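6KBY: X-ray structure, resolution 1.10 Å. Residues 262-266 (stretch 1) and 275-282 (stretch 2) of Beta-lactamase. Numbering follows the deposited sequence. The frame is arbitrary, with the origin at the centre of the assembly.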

# COMPACT_ATOMS: atom_id res chain seq x y z
N ALA A 262 2.02 12.16 8.47
CA ALA A 262 0.66 12.22 8.99
C ALA A 262 -0.19 11.04 8.57
O ALA A 262 -1.20 10.76 9.23
CB ALA A 262 -0.02 13.54 8.60
N THR A 263 0.17 10.33 7.49
CA THR A 263 -0.60 9.13 7.15
C THR A 263 -0.48 8.05 8.21
O THR A 263 -1.29 7.12 8.22
CB THR A 263 -0.21 8.51 5.80
OG1 THR A 263 1.13 8.02 5.84
CG2 THR A 263 -0.40 9.47 4.64
N HIS A 264 0.54 8.14 9.08
CA HIS A 264 0.74 7.17 10.14
C HIS A 264 -0.08 7.47 11.39
O HIS A 264 0.07 6.75 12.38
CB HIS A 264 2.21 7.11 10.58
CG HIS A 264 3.22 7.04 9.47
ND1 HIS A 264 4.57 7.13 9.72
CD2 HIS A 264 3.09 6.89 8.12
CE1 HIS A 264 5.23 7.05 8.58
NE2 HIS A 264 4.36 6.90 7.60
N THR A 265 -0.90 8.52 11.38
CA THR A 265 -1.75 8.83 12.52
C THR A 265 -2.73 7.69 12.73
O THR A 265 -3.33 7.19 11.78
CB THR A 265 -2.51 10.12 12.23
OG1 THR A 265 -1.57 11.16 11.93
CG2 THR A 265 -3.34 10.54 13.43
N GLY A 266 -2.88 7.26 13.99
CA GLY A 266 -3.76 6.15 14.32
C GLY A 266 -5.17 6.62 14.64
O GLY A 266 -5.37 7.43 15.56
N GLN A 275 -5.57 1.15 12.73
CA GLN A 275 -5.81 1.61 11.37
C GLN A 275 -5.42 3.08 11.27
O GLN A 275 -6.02 3.93 11.94
CB GLN A 275 -7.28 1.41 11.00
CG GLN A 275 -7.62 1.92 9.60
CD GLN A 275 -6.94 1.11 8.52
OE1 GLN A 275 -7.20 -0.09 8.37
NE2 GLN A 275 -6.07 1.76 7.75
N ASP A 276 -4.39 3.36 10.46
CA ASP A 276 -3.97 4.71 10.15
C ASP A 276 -4.69 5.16 8.88
O ASP A 276 -5.73 4.61 8.52
CB ASP A 276 -2.44 4.77 9.98
CG ASP A 276 -1.65 4.19 11.16
OD1 ASP A 276 -2.17 3.99 12.28
OD2 ASP A 276 -0.45 3.93 10.91
N LEU A 277 -4.15 6.16 8.16
CA LEU A 277 -4.73 6.55 6.88
C LEU A 277 -4.16 5.57 5.86
O LEU A 277 -3.04 5.73 5.36
CB LEU A 277 -4.42 8.00 6.54
CG LEU A 277 -5.48 8.67 5.66
CD1 LEU A 277 -6.79 8.86 6.42
CD2 LEU A 277 -4.99 9.99 5.09
N MET A 278 -4.94 4.52 5.60
CA MET A 278 -4.58 3.36 4.77
C MET A 278 -3.47 2.48 5.34
O MET A 278 -3.63 1.25 5.35
CB MET A 278 -4.34 3.75 3.30
CG MET A 278 -5.62 4.21 2.62
SD MET A 278 -6.81 2.87 2.46
CE MET A 278 -8.35 3.78 2.48
N TRP A 279 -2.35 3.04 5.81
CA TRP A 279 -1.37 2.23 6.51
C TRP A 279 -2.01 1.56 7.72
O TRP A 279 -2.98 2.08 8.30
CB TRP A 279 -0.18 3.07 6.99
CG TRP A 279 0.68 3.59 5.90
CD1 TRP A 279 0.77 4.88 5.47
CD2 TRP A 279 1.62 2.84 5.12
NE1 TRP A 279 1.69 4.98 4.46
CE2 TRP A 279 2.23 3.74 4.23
CE3 TRP A 279 1.99 1.49 5.08
CZ2 TRP A 279 3.20 3.34 3.31
CZ3 TRP A 279 2.96 1.09 4.17
CH2 TRP A 279 3.55 2.01 3.29
N GLU A 280 -1.47 0.41 8.11
CA GLU A 280 -1.90 -0.34 9.27
C GLU A 280 -0.68 -0.57 10.14
O GLU A 280 0.42 -0.79 9.62
CB GLU A 280 -2.49 -1.68 8.84
CG GLU A 280 -3.66 -1.52 7.87
CD GLU A 280 -3.98 -2.78 7.09
OE1 GLU A 280 -3.39 -3.85 7.38
OE2 GLU A 280 -4.82 -2.70 6.16
N GLN A 281 -0.85 -0.54 11.46
CA GLN A 281 0.31 -0.70 12.33
C GLN A 281 -0.04 -1.52 13.56
O GLN A 281 -1.21 -1.67 13.93
CB GLN A 281 0.91 0.65 12.74
CG GLN A 281 0.05 1.40 13.73
CD GLN A 281 0.56 2.81 13.98
OE1 GLN A 281 1.06 3.47 13.07
NE2 GLN A 281 0.43 3.28 15.22
N LEU A 282 1.01 -2.03 14.19
CA LEU A 282 0.92 -2.74 15.45
C LEU A 282 2.06 -2.27 16.34
O LEU A 282 3.12 -1.89 15.84
CB LEU A 282 1.06 -4.26 15.25
CG LEU A 282 -0.06 -4.95 14.48
CD1 LEU A 282 0.20 -4.90 12.97
CD2 LEU A 282 -0.20 -6.39 14.94

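A stretch with no regular helix or strand meets one that is loop or turn before it enters a strand at Glu280, and Thr263 covers more of the contact than any other residue. Its backbone supplies the clearest hydrogen bond between the stretches: Leu277 N donates to Thr263 O over 3.0 Å, with an N-H...O angle of 147°. Thr263 lies within a type I beta turn that runs from Ala262 to Thr265, closed by Thr265 N and Thr265 OG1, which both bond to Ala262 O, at 3.1 and 2.8 Å. Threonine suits such a turn because its short side chain brings a hydroxyl back to the main chain.

The side chain of Thr263 also reaches the partner. Its OG1 lies 3.2 Å from Trp279 CD1, at the edge of the indole and near its plane, while its CB sits 4.3 Å from Leu277 CB, so this small residue meets both an aromatic and an aliphatic neighbour.

The CA-to-CB bond of Asp276 points toward stretch 1, and the residue fits closely against its backbone. Its CA approaches Thr265 O at 3.0 Å in a CA-H...O contact, a weak attraction made possible by the polarised CA-H group. Its carboxylate gains no hydrogen bond from the neighbouring carbonyls: Asp276 OD2 is 3.2 Å from His264 O, and both atoms are acceptors. At Gly266, the contact is made by the backbone, with Gly266 CA 3.4 Å from Asp276 OD1.

His264 completes the packing. Its ring presents an edge to the face of Trp279, the imidazole and five-membered ring centroids lying 5.5 Å apart with planes at 86°. Within stretch 2, Asp276 N bonds to Trp279 O at 2.9 Å and Gln275 NE2 to Asp276 O at 3.0 Å.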